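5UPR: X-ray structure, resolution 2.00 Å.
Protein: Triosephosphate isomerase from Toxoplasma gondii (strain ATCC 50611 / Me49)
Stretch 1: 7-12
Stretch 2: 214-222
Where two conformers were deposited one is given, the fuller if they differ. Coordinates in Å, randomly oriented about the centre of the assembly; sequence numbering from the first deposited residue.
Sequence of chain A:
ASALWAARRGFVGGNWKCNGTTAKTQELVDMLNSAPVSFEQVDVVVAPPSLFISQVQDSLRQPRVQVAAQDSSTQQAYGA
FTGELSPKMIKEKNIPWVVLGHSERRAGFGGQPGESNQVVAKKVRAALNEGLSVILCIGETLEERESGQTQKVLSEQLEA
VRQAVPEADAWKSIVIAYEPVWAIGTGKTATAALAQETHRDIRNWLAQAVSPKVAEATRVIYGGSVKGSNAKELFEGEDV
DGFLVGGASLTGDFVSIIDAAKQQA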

ATOM      1  N   ALA A   7     -17.611  -0.116 -30.702  1.00 35.30           N
ATOM      2  CA  ALA A   7     -16.237  -0.482 -30.897  1.00 34.78           C
ATOM      3  C   ALA A   7     -15.618  -0.239 -29.526  1.00 35.27           C
ATOM      4  O   ALA A   7     -16.081   0.578 -28.767  1.00 33.73           O
ATOM      5  CB  ALA A   7     -15.539   0.417 -31.935  1.00 35.00           C
ATOM      6  N   ARG A   8     -14.557  -0.957 -29.242  1.00 35.09           N
ATOM      7  CA  ARG A   8     -13.876  -0.830 -27.986  1.00 34.36           C
ATOM      8  C   ARG A   8     -13.026   0.407 -28.058  1.00 34.56           C
ATOM      9  O   ARG A   8     -12.235   0.607 -28.952  1.00 36.62           O
ATOM     10  CB  ARG A   8     -12.998  -2.041 -27.739  1.00 32.90           C
ATOM     11  CG  ARG A   8     -13.742  -3.311 -27.439  1.00 32.48           C
ATOM     12  CD  ARG A   8     -12.795  -4.433 -27.097  1.00 31.70           C
ATOM     13  NE  ARG A   8     -11.925  -4.806 -28.202  1.00 31.76           N
ATOM     14  CZ  ARG A   8     -12.248  -5.627 -29.192  1.00 31.25           C
ATOM     15  NH1 ARG A   8     -13.446  -6.204 -29.260  1.00 30.90           N
ATOM     16  NH2 ARG A   8     -11.352  -5.882 -30.128  1.00 32.22           N
ATOM     17  N   ARG A   9     -13.239   1.265 -27.095  1.00 34.84           N
ATOM     18  CA  ARG A   9     -12.466   2.483 -26.965  1.00 35.46           C
ATOM     19  C   ARG A   9     -11.017   2.137 -26.541  1.00 32.55           C
ATOM     20  O   ARG A   9     -10.785   1.310 -25.636  1.00 30.52           O
ATOM     21  CB  ARG A   9     -13.168   3.301 -25.921  1.00 37.25           C
ATOM     22  CG  ARG A   9     -12.658   4.666 -25.768  1.00 40.66           C
ATOM     23  CD  ARG A   9     -13.756   5.478 -25.032  1.00 44.59           C
ATOM     24  NE  ARG A   9     -13.226   6.746 -24.507  1.00 48.59           N
ATOM     25  CZ  ARG A   9     -13.128   7.866 -25.195  1.00 50.44           C
ATOM     26  NH1 ARG A   9     -13.629   7.951 -26.440  1.00 56.45           N
ATOM     27  NH2 ARG A   9     -12.599   8.933 -24.625  1.00 52.30           N
ATOM     28  N   GLY A  10     -10.051   2.760 -27.195  1.00 30.36           N
ATOM     29  CA  GLY A  10      -8.626   2.594 -26.868  1.00 29.45           C
ATOM     30  C   GLY A  10      -8.347   2.983 -25.425  1.00 28.02           C
ATOM     31  O   GLY A  10      -9.075   3.822 -24.836  1.00 27.74           O
ATOM     32  N   PHE A  11      -7.332   2.334 -24.829  1.00 26.42           N
ATOM     33  CA  PHE A  11      -7.021   2.546 -23.426  1.00 25.47           C
ATOM     34  C   PHE A  11      -5.543   2.580 -23.220  1.00 24.51           C
ATOM     35  O   PHE A  11      -4.848   1.649 -23.634  1.00 23.83           O
ATOM     36  CB  PHE A  11      -7.673   1.389 -22.624  1.00 25.35           C
ATOM     37  CG  PHE A  11      -7.603   1.543 -21.154  1.00 25.78           C
ATOM     38  CD1 PHE A  11      -6.427   1.265 -20.448  1.00 25.08           C
ATOM     39  CD2 PHE A  11      -8.710   2.008 -20.425  1.00 26.47           C
ATOM     40  CE1 PHE A  11      -6.377   1.376 -19.064  1.00 25.13           C
ATOM     41  CE2 PHE A  11      -8.652   2.127 -19.052  1.00 25.85           C
ATOM     42  CZ  PHE A  11      -7.495   1.803 -18.378  1.00 25.43           C
ATOM     43  N   VAL A  12      -5.041   3.605 -22.543  1.00 24.30           N
ATOM     44  CA  VAL A  12      -3.612   3.648 -22.194  1.00 24.06           C
ATOM     45  C   VAL A  12      -3.489   3.915 -20.690  1.00 24.43           C
ATOM     46  O   VAL A  12      -3.933   4.968 -20.215  1.00 24.18           O
ATOM     47  CB  VAL A  12      -2.841   4.654 -23.039  1.00 24.40           C
ATOM     48  CG1 VAL A  12      -1.405   4.795 -22.593  1.00 24.52           C
ATOM     49  CG2 VAL A  12      -2.935   4.260 -24.514  1.00 24.91           C
TER
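Stretch 2 214-222: VAEATRVIY

Stretch 2 enters as the last turn of a helix, Val214 to Ala217, and continues as a strand that includes Val220 to Tyr222. Thr218 is the first residue to leave helical torsions, with phi/psi of -78/123°. Bonds to Val214 O mark the end of the turn: it accepts from Thr218 N at 3.0 Å and from Thr218 OG1 at 2.6 Å, while its bond from Ala217 N, at 3.3 Å, is weak. Direction follows from the CA pairing. Arg8 CA lies 6.1 Å from Ala217 CA, and Phe11 CA lies 7.1 Å from Ile221 CA, so both chains advance the same way. No backbone-to-backbone hydrogen bond joins them; side chains bridge the gap, and the two stretches together bury 420 Å².

The polar contacts are two hydrogen bonds, each from an arginine to a main-chain carbonyl of the other stretch. Arg8, its CA-to-CB bond directed toward stretch 2, sends NH1 to Glu216 O at 3.0 Å; the N-H...O angle of 170° makes the bond nearly linear, and the carbonyl oxygen lies near the guanidinium plane, at its edge. Arg219 reciprocates. Its CB points sideways, but chi angles of m, p, p bring its end nearer, and NH1 reaches Arg9 O at 3.1 Å and 166°, again near the guanidinium plane.

The one pair of opposite charges is not a salt bridge: Arg8 NH1 and Glu216 OE1 are 4.5 Å apart, and Glu216 has two deposited conformers.

Packing completes the contact. Arg8 CD lies 3.4 Å from Thr218 O, and Arg8 CB is 4.2 Å from Arg219 CD. Phe11 CD2 sits over one face of the Arg219 guanidinium, 3.9 Å from NH1, which in turn lies at the edge of the phenyl ring. Further along, Phe11 and Ile221 are buried, the CA-to-CB bond of each directed toward the other stretch, and Phe11 CD1 lies 3.7 Å from Ile221 CD1.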

ATOM      1  N   VAL A 214     -19.189 -10.053 -23.068  1.00 34.36           N
ATOM      2  CA  VAL A 214     -18.069  -9.631 -22.273  1.00 33.05           C
ATOM      3  C   VAL A 214     -16.806  -9.672 -23.140  1.00 32.21           C
ATOM      4  O   VAL A 214     -15.967  -8.754 -23.066  1.00 30.25           O
ATOM      5  CB  VAL A 214     -17.924 -10.441 -20.997  1.00 33.21           C
ATOM      6  CG1 VAL A 214     -16.571 -10.184 -20.312  1.00 32.34           C
ATOM      7  CG2 VAL A 214     -19.067 -10.048 -20.028  1.00 35.19           C
ATOM      8  N   ALA A 215     -16.689 -10.715 -23.976  1.00 31.28           N
ATOM      9  CA  ALA A 215     -15.534 -10.830 -24.864  1.00 30.78           C
ATOM     10  C   ALA A 215     -15.396  -9.639 -25.805  1.00 30.46           C
ATOM     11  O   ALA A 215     -14.317  -9.127 -25.989  1.00 28.36           O
ATOM     12  CB  ALA A 215     -15.575 -12.125 -25.636  1.00 31.43           C
ATOM     13  N   GLU A 216     -16.501  -9.208 -26.397  0.50 32.72           N
ATOM     14  CA  GLU A 216     -16.485  -8.098 -27.349  0.50 34.15           C
ATOM     15  C   GLU A 216     -16.249  -6.744 -26.700  0.50 33.20           C
ATOM     16  O   GLU A 216     -15.663  -5.872 -27.335  0.50 32.86           O
ATOM     17  CB  GLU A 216     -17.763  -8.055 -28.179  0.50 37.11           C
ATOM     18  CG  GLU A 216     -17.864  -9.210 -29.170  0.50 39.15           C
ATOM     19  CD  GLU A 216     -16.628  -9.411 -30.057  0.50 39.68           C
ATOM     20  OE1 GLU A 216     -16.548  -8.798 -31.148  0.50 42.41           O
ATOM     21  OE2 GLU A 216     -15.756 -10.219 -29.688  0.50 38.55           O
ATOM     22  N   ALA A 217     -16.708  -6.547 -25.463  1.00 32.04           N
ATOM     23  CA  ALA A 217     -16.615  -5.255 -24.821  1.00 31.70           C
ATOM     24  C   ALA A 217     -15.315  -5.040 -24.025  1.00 30.50           C
ATOM     25  O   ALA A 217     -14.902  -3.893 -23.824  1.00 32.21           O
ATOM     26  CB  ALA A 217     -17.804  -5.031 -23.932  1.00 32.37           C
ATOM     27  N   THR A 218     -14.650  -6.111 -23.573  1.00 28.58           N
ATOM     28  CA  THR A 218     -13.572  -5.939 -22.626  1.00 26.86           C
ATOM     29  C   THR A 218     -12.305  -5.451 -23.360  1.00 26.69           C
ATOM     30  O   THR A 218     -11.830  -6.110 -24.293  1.00 26.37           O
ATOM     31  CB  THR A 218     -13.302  -7.244 -21.850  1.00 26.10           C
ATOM     32  OG1 THR A 218     -14.492  -7.711 -21.199  1.00 25.84           O
ATOM     33  CG2 THR A 218     -12.184  -7.074 -20.852  1.00 25.01           C
ATOM     34  N   ARG A 219     -11.752  -4.299 -22.958  1.00 25.83           N
ATOM     35  CA  ARG A 219     -10.438  -3.923 -23.485  1.00 24.86           C
ATOM     36  C   ARG A 219      -9.331  -4.897 -22.982  1.00 22.70           C
ATOM     37  O   ARG A 219      -9.266  -5.228 -21.786  1.00 21.42           O
ATOM     38  CB  ARG A 219     -10.059  -2.498 -23.103  1.00 24.44           C
ATOM     39  CG  ARG A 219     -10.638  -1.439 -23.971  1.00 25.66           C
ATOM     40  CD  ARG A 219     -12.134  -1.120 -23.693  1.00 26.86           C
ATOM     41  NE  ARG A 219     -12.383  -0.634 -22.345  1.00 27.55           N
ATOM     42  CZ  ARG A 219     -12.209   0.636 -21.930  1.00 28.30           C
ATOM     43  NH1 ARG A 219     -11.761   1.581 -22.744  1.00 27.76           N
ATOM     44  NH2 ARG A 219     -12.470   0.955 -20.686  1.00 28.67           N
ATOM     45  N   VAL A 220      -8.513  -5.374 -23.888  1.00 22.13           N
ATOM     46  CA  VAL A 220      -7.304  -6.169 -23.570  1.00 21.08           C
ATOM     47  C   VAL A 220      -6.103  -5.347 -24.031  1.00 21.63           C
ATOM     48  O   VAL A 220      -5.889  -5.154 -25.267  1.00 22.58           O
ATOM     49  CB  VAL A 220      -7.296  -7.541 -24.201  1.00 21.54           C
ATOM     50  CG1 VAL A 220      -6.146  -8.380 -23.654  1.00 21.13           C
ATOM     51  CG2 VAL A 220      -8.593  -8.257 -23.926  1.00 22.45           C
ATOM     52  N   ILE A 221      -5.320  -4.851 -23.051  1.00 20.98           N
ATOM     53  CA  ILE A 221      -4.190  -3.974 -23.330  1.00 20.58           C
ATOM     54  C   ILE A 221      -2.840  -4.704 -23.120  1.00 21.12           C
ATOM     55  O   ILE A 221      -2.741  -5.641 -22.311  1.00 21.55           O
ATOM     56  CB  ILE A 221      -4.241  -2.678 -22.527  1.00 20.82           C
ATOM     57  CG1 ILE A 221      -4.124  -2.949 -21.016  1.00 19.40           C
ATOM     58  CG2 ILE A 221      -5.526  -1.933 -22.837  1.00 22.10           C
ATOM     59  CD1 ILE A 221      -4.246  -1.704 -20.150  1.00 19.33           C
ATOM     60  N   TYR A 222      -1.819  -4.304 -23.876  1.00 21.08           N
ATOM     61  CA  TYR A 222      -0.519  -4.967 -23.843  1.00 20.50           C
ATOM     62  C   TYR A 222       0.447  -4.128 -22.972  1.00 21.13           C
ATOM     63  O   TYR A 222       0.515  -2.875 -23.091  1.00 19.46           O
ATOM     64  CB  TYR A 222       0.083  -5.182 -25.314  1.00 20.90           C
ATOM     65  CG  TYR A 222       1.510  -5.642 -25.204  1.00 20.33           C
ATOM     66  CD1 TYR A 222       1.816  -7.002 -24.992  1.00 20.17           C
ATOM     67  CD2 TYR A 222       2.563  -4.728 -25.204  1.00 20.98           C
ATOM     68  CE1 TYR A 222       3.155  -7.405 -24.769  1.00 20.29           C
ATOM     69  CE2 TYR A 222       3.877  -5.118 -24.975  1.00 20.64           C
ATOM     70  CZ  TYR A 222       4.171  -6.437 -24.753  1.00 20.50           C
ATOM     71  OH  TYR A 222       5.479  -6.802 -24.525  1.00 19.79           O
TER